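Local coordinates for uncharacterized protein (Mycobacterium smegmatis, PDB 4TMD) that is of unknown function but belongs to the DUF5642 family and is probably an exported lipoprotein of the cell envelope, at residues V117-Q122 with R181-L186; E147-V152 with V177-A182. One frame throughout, in Å; residues are numbered along the deposited sequence.

Contact 1 of 2, residues V117-Q122 with R181-L186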
loop_
_atom_site.group_PDB
_atom_site.type_symbol
_atom_site.label_atom_id
_atom_site.label_comp_id
_atom_site.label_asym_id
_atom_site.label_seq_id
_atom_site.Cartn_x
_atom_site.Cartn_y
_atom_site.Cartn_z
ATOM N N VAL A 117 -4.467 -8.039 8.978
ATOM C CA VAL A 117 -5.147 -8.158 7.695
ATOM C C VAL A 117 -6.532 -7.547 7.835
ATOM O O VAL A 117 -7.217 -7.785 8.818
ATOM C CB VAL A 117 -5.252 -9.630 7.241
ATOM C CG1 VAL A 117 -6.006 -9.734 5.913
ATOM C CG2 VAL A 117 -3.865 -10.234 7.125
ATOM N N VAL A 118 -6.934 -6.736 6.868
ATOM C CA VAL A 118 -8.264 -6.146 6.894
ATOM C C VAL A 118 -8.947 -6.429 5.559
ATOM O O VAL A 118 -8.313 -6.872 4.598
ATOM C CB VAL A 118 -8.221 -4.618 7.157
ATOM C CG1 VAL A 118 -7.710 -4.293 8.575
ATOM C CG2 VAL A 118 -7.368 -3.931 6.121
ATOM N N GLU A 119 -10.244 -6.174 5.511
ATOM C CA GLU A 119 -11.039 -6.363 4.301
ATOM C C GLU A 119 -10.447 -5.628 3.093
ATOM O O GLU A 119 -10.088 -4.455 3.195
ATOM C CB GLU A 119 -12.470 -5.890 4.585
ATOM C CG GLU A 119 -13.428 -5.884 3.419
ATOM C CD GLU A 119 -14.795 -5.307 3.803
ATOM O OE1 GLU A 119 -14.874 -4.101 4.144
ATOM O OE2 GLU A 119 -15.788 -6.067 3.772
ATOM N N SER A 120 -10.340 -6.328 1.960
ATOM C CA SER A 120 -9.960 -5.713 0.681
ATOM C C SER A 120 -10.934 -6.131 -0.434
ATOM O O SER A 120 -11.527 -7.197 -0.368
ATOM C CB SER A 120 -8.525 -6.093 0.307
ATOM O OG SER A 120 -8.383 -7.496 0.235
ATOM N N PRO A 121 -11.097 -5.296 -1.467
ATOM C CA PRO A 121 -12.200 -5.571 -2.401
ATOM C C PRO A 121 -11.956 -6.736 -3.352
ATOM O O PRO A 121 -10.810 -7.027 -3.724
ATOM C CB PRO A 121 -12.311 -4.268 -3.200
ATOM C CG PRO A 121 -10.902 -3.703 -3.153
ATOM C CD PRO A 121 -10.433 -4.011 -1.760
ATOM N N GLN A 122 -13.045 -7.384 -3.755
ATOM C CA GLN A 122 -12.985 -8.377 -4.817
ATOM C C GLN A 122 -12.700 -7.651 -6.108
ATOM O O GLN A 122 -13.408 -6.712 -6.450
ATOM C CB GLN A 122 -14.298 -9.157 -4.941
ATOM C CG GLN A 122 -14.248 -10.290 -5.972
ATOM C CD GLN A 122 -15.563 -11.053 -6.042
ATOM O OE1 GLN A 122 -15.882 -11.861 -5.161
ATOM N NE2 GLN A 122 -16.346 -10.784 -7.085
ATOM N N ARG A 181 -12.838 4.826 0.839
ATOM C CA ARG A 181 -12.255 5.499 -0.323
ATOM C C ARG A 181 -10.976 4.815 -0.822
ATOM O O ARG A 181 -10.756 4.696 -2.030
ATOM C CB ARG A 181 -11.943 6.944 0.013
ATOM C CG ARG A 181 -11.590 7.793 -1.199
ATOM C CD ARG A 181 -11.246 9.222 -0.735
ATOM N NE ARG A 181 -11.574 10.203 -1.757
ATOM C CZ ARG A 181 -12.352 11.258 -1.565
ATOM N NH1 ARG A 181 -12.882 11.501 -0.366
ATOM N NH2 ARG A 181 -12.587 12.079 -2.576
ATOM N N ALA A 182 -10.118 4.392 0.107
ATOM C CA ALA A 182 -8.920 3.643 -0.276
ATOM C C ALA A 182 -9.299 2.397 -1.075
ATOM O O ALA A 182 -8.699 2.118 -2.096
ATOM C CB ALA A 182 -8.102 3.243 0.959
ATOM N N ARG A 183 -10.273 1.630 -0.598
ATOM C CA ARG A 183 -10.639 0.398 -1.302
ATOM C C ARG A 183 -11.234 0.712 -2.680
ATOM O O ARG A 183 -10.967 0.013 -3.660
ATOM C CB ARG A 183 -11.612 -0.442 -0.464
ATOM C CG ARG A 183 -10.979 -1.033 0.820
ATOM C CD ARG A 183 -11.905 -2.027 1.503
ATOM N NE ARG A 183 -13.220 -1.451 1.779
ATOM C CZ ARG A 183 -13.571 -0.883 2.931
ATOM N NH1 ARG A 183 -12.707 -0.817 3.937
ATOM N NH2 ARG A 183 -14.790 -0.376 3.079
ATOM N N GLU A 184 -12.024 1.774 -2.774
ATOM C CA GLU A 184 -12.556 2.160 -4.087
ATOM C C GLU A 184 -11.465 2.658 -5.014
ATOM O O GLU A 184 -11.491 2.386 -6.225
ATOM C CB GLU A 184 -13.655 3.215 -3.933
ATOM C CG GLU A 184 -14.839 2.655 -3.148
ATOM C CD GLU A 184 -15.877 3.691 -2.784
ATOM O OE1 GLU A 184 -15.680 4.888 -3.102
ATOM O OE2 GLU A 184 -16.891 3.293 -2.169
ATOM N N LEU A 185 -10.480 3.375 -4.468
ATOM C CA LEU A 185 -9.337 3.767 -5.290
ATOM C C LEU A 185 -8.614 2.543 -5.874
ATOM O O LEU A 185 -8.117 2.602 -6.994
ATOM C CB LEU A 185 -8.335 4.608 -4.485
ATOM C CG LEU A 185 -8.726 6.070 -4.243
ATOM C CD1 LEU A 185 -7.721 6.704 -3.290
ATOM C CD2 LEU A 185 -8.753 6.838 -5.564
ATOM N N LEU A 186 -8.533 1.451 -5.112
ATOM C CA LEU A 186 -7.844 0.262 -5.610
ATOM C C LEU A 186 -8.586 -0.331 -6.808
ATOM O O LEU A 186 -7.989 -0.638 -7.835
ATOM C CB LEU A 186 -7.701 -0.787 -4.516
ATOM C CG LEU A 186 -7.034 -2.078 -4.998
ATOM C CD1 LEU A 186 -5.534 -1.869 -5.215
ATOM C CD2 LEU A 186 -7.308 -3.230 -4.017
HETATM O O HOH W 1 -10.370 -2.435 4.793
#
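One face of the R183 guanidinium carries the E119 carboxylate: OE1 sits over the guanidinium centre, 3.7 Å from R183 CZ, with the two planes inclined by 60°. Because the oxygen is well off the guanidinium plane, no N-H points at it, and the long salt bridge, 3.9 Å from E119 OE1 to R183 NH2, rests on charge alone. E119 arrives with CG anti to its backbone N and an extended chain, crossing the arginine at about a right angle. In R183, chi1 (-68°) and the extended chi2 bring CD to 3.5 Å from E119 O, and the bend at chi3 turns the guanidinium face to OE1. E119 O also accepts a hydrogen bond from a water 2.6 Å away, which in turn accepts from R183 NH1 at 3.0 Å, tying loop to helix. NH1 has a second, weak bond to T179 OG1. Next to this polar pair the P121 ring packs on the helix, CG 3.7 Å from L186 CD2 and CD 4.0 Å from R183 CB. The loop after strand 111-118 thus meets helix 179-194 at the surface of an alpha+beta fold whose C-terminal helix packs on an antiparallel sheet.

Contact 2 of 2, residues E147-V152 with V177-A182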
loop_
_atom_site.group_PDB
_atom_site.type_symbol
_atom_site.label_atom_id
_atom_site.label_comp_id
_atom_site.label_asym_id
_atom_site.label_seq_id
_atom_site.Cartn_x
_atom_site.Cartn_y
_atom_site.Cartn_z
ATOM N N GLU A 147 0.249 5.353 11.668
ATOM C CA GLU A 147 -0.758 4.401 11.221
ATOM C C GLU A 147 -0.981 4.468 9.708
ATOM O O GLU A 147 -0.947 5.551 9.131
ATOM C CB GLU A 147 -2.062 4.676 11.972
ATOM C CG GLU A 147 -3.234 3.829 11.578
ATOM C CD GLU A 147 -4.443 4.102 12.452
ATOM O OE1 GLU A 147 -5.440 3.369 12.347
ATOM O OE2 GLU A 147 -4.392 5.054 13.255
ATOM N N LEU A 148 -1.190 3.313 9.068
ATOM C CA LEU A 148 -1.604 3.313 7.659
ATOM C C LEU A 148 -2.400 2.075 7.267
ATOM O O LEU A 148 -2.369 1.044 7.952
ATOM C CB LEU A 148 -0.384 3.464 6.733
ATOM C CG LEU A 148 0.717 2.403 6.627
ATOM C CD1 LEU A 148 0.304 1.247 5.737
ATOM C CD2 LEU A 148 2.008 3.016 6.106
ATOM N N TYR A 149 -3.130 2.209 6.164
ATOM C CA TYR A 149 -3.778 1.096 5.502
ATOM C C TYR A 149 -3.119 0.892 4.143
ATOM O O TYR A 149 -2.749 1.862 3.473
ATOM C CB TYR A 149 -5.272 1.344 5.355
ATOM C CG TYR A 149 -6.021 1.285 6.656
ATOM C CD1 TYR A 149 -6.712 0.140 7.023
ATOM C CD2 TYR A 149 -6.043 2.374 7.534
ATOM C CE1 TYR A 149 -7.410 0.079 8.210
ATOM C CE2 TYR A 149 -6.751 2.313 8.737
ATOM C CZ TYR A 149 -7.425 1.161 9.062
ATOM O OH TYR A 149 -8.137 1.074 10.241
ATOM N N ASN A 150 -2.937 -0.376 3.778
ATOM C CA ASN A 150 -2.313 -0.791 2.527
ATOM C C ASN A 150 -3.270 -1.706 1.794
ATOM O O ASN A 150 -3.768 -2.657 2.390
ATOM C CB ASN A 150 -1.019 -1.572 2.779
ATOM C CG ASN A 150 0.212 -0.741 2.623
ATOM O OD1 ASN A 150 0.303 0.103 1.731
ATOM N ND2 ASN A 150 1.192 -0.978 3.485
ATOM N N TYR A 151 -3.503 -1.462 0.513
ATOM C CA TYR A 151 -4.311 -2.389 -0.272
ATOM C C TYR A 151 -3.519 -2.706 -1.514
ATOM O O TYR A 151 -3.029 -1.813 -2.199
ATOM C CB TYR A 151 -5.687 -1.814 -0.614
ATOM C CG TYR A 151 -6.464 -1.473 0.631
ATOM C CD1 TYR A 151 -7.293 -2.414 1.227
ATOM C CD2 TYR A 151 -6.339 -0.223 1.239
ATOM C CE1 TYR A 151 -7.984 -2.120 2.392
ATOM C CE2 TYR A 151 -7.037 0.080 2.407
ATOM C CZ TYR A 151 -7.855 -0.867 2.971
ATOM O OH TYR A 151 -8.548 -0.578 4.131
ATOM N N VAL A 152 -3.380 -3.995 -1.778
ATOM C CA VAL A 152 -2.559 -4.477 -2.863
ATOM C C VAL A 152 -3.401 -5.294 -3.829
ATOM O O VAL A 152 -4.140 -6.177 -3.390
ATOM C CB VAL A 152 -1.421 -5.363 -2.316
ATOM C CG1 VAL A 152 -0.664 -6.051 -3.470
ATOM C CG2 VAL A 152 -0.486 -4.550 -1.458
ATOM N N VAL A 177 -8.796 7.366 9.055
ATOM C CA VAL A 177 -8.590 7.017 7.649
ATOM C C VAL A 177 -9.903 6.610 6.967
ATOM O O VAL A 177 -10.643 5.782 7.497
ATOM C CB VAL A 177 -7.580 5.853 7.500
ATOM C CG1 VAL A 177 -7.419 5.474 6.028
ATOM C CG2 VAL A 177 -6.233 6.219 8.113
ATOM N N ASP A 178 -10.175 7.183 5.792
ATOM C CA ASP A 178 -11.308 6.774 4.946
ATOM C C ASP A 178 -10.924 5.503 4.165
ATOM O O ASP A 178 -10.491 5.585 3.014
ATOM C CB ASP A 178 -11.692 7.906 3.976
ATOM C CG ASP A 178 -13.009 7.660 3.254
ATOM O OD1 ASP A 178 -13.484 6.501 3.204
ATOM O OD2 ASP A 178 -13.573 8.647 2.723
ATOM N N THR A 179 -11.072 4.337 4.796
ATOM C CA THR A 179 -10.693 3.068 4.173
ATOM C C THR A 179 -11.634 2.695 3.042
ATOM O O THR A 179 -11.262 1.971 2.125
ATOM C CB THR A 179 -10.677 1.908 5.187
ATOM O OG1 THR A 179 -11.989 1.734 5.728
ATOM C CG2 THR A 179 -9.678 2.183 6.333
ATOM N N GLU A 180 -12.872 3.161 3.129
ATOM C CA GLU A 180 -13.821 2.954 2.047
ATOM C C GLU A 180 -13.281 3.582 0.757
ATOM O O GLU A 180 -13.262 2.953 -0.296
ATOM C CB GLU A 180 -15.187 3.550 2.411
ATOM C CG GLU A 180 -16.251 3.305 1.361
ATOM C CD GLU A 180 -17.579 3.944 1.720
ATOM O OE1 GLU A 180 -17.585 5.124 2.145
ATOM O OE2 GLU A 180 -18.613 3.264 1.580
ATOM N N ARG A 181 -12.838 4.826 0.839
ATOM C CA ARG A 181 -12.255 5.499 -0.323
ATOM C C ARG A 181 -10.976 4.815 -0.822
ATOM O O ARG A 181 -10.756 4.696 -2.030
ATOM C CB ARG A 181 -11.943 6.944 0.013
ATOM C CG ARG A 181 -11.590 7.793 -1.199
ATOM C CD ARG A 181 -11.246 9.222 -0.735
ATOM N NE ARG A 181 -11.574 10.203 -1.757
ATOM C CZ ARG A 181 -12.352 11.258 -1.565
ATOM N NH1 ARG A 181 -12.882 11.501 -0.366
ATOM N NH2 ARG A 181 -12.587 12.079 -2.576
ATOM N N ALA A 182 -10.118 4.392 0.107
ATOM C CA ALA A 182 -8.920 3.643 -0.276
ATOM C C ALA A 182 -9.299 2.397 -1.075
ATOM O O ALA A 182 -8.699 2.118 -2.096
ATOM C CB ALA A 182 -8.102 3.243 0.959
#
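Segment 147-152, part of strand 145-155, runs past the first turn of helix 179-194 with the backbones well separated, 7.3 Å from Y149 CA to T179 CA, and side chains fill the interval. The main feature is a CH-pi contact: T179 CG2 stands 3.5 Å from the centroid of the Y149 ring and only 5° off its normal, nearly equidistant from the ring carbons. T179 sends this methyl to the ring with CG2 anti to its carbonyl carbon, which leaves OG1 in the crowded position between N and C (chi1 62°). V177 packs obliquely on the same tyrosine, its CG1 3.7 Å from Y149 CD2. Here the sheet receives the start of the C-terminal helix, whose N-cap is D178: its OD1 accepts from R181 N at 3.0 Å, the N-H lying above the carboxylate plane, and its own backbone N bonds to N79 OD1. Two residues along the strand, Y151 spans the first turn, its CE2 3.6 Å from A182 CB and Y151 OH 3.4 Å from T179 CB. H132, on the adjacent strand 127-137, stacks its ring with Y149 and bonds through NE2 to E147 OE1.

How the contacts relate
Both contacts use the first turns of helix 179-194, and their centres lie about 7 Å apart; their helix segments overlap at R181 and A182, of which only A182 touches the partner segment, in contact 2. Contact 2 is partly buried and joins the helix start to strand 145-155, whereas contact 1 is at the surface and brings in the loop after strand 111-118. Y151 links the two: its CE1 lies 3.6 Å from R183 CG and 3.2 Å from E119 O, so the tyrosine of contact 2 packs against both sides of contact 1. Contact 2 is largely apolar, while contact 1 adds a long salt bridge and a water to its apolar pair.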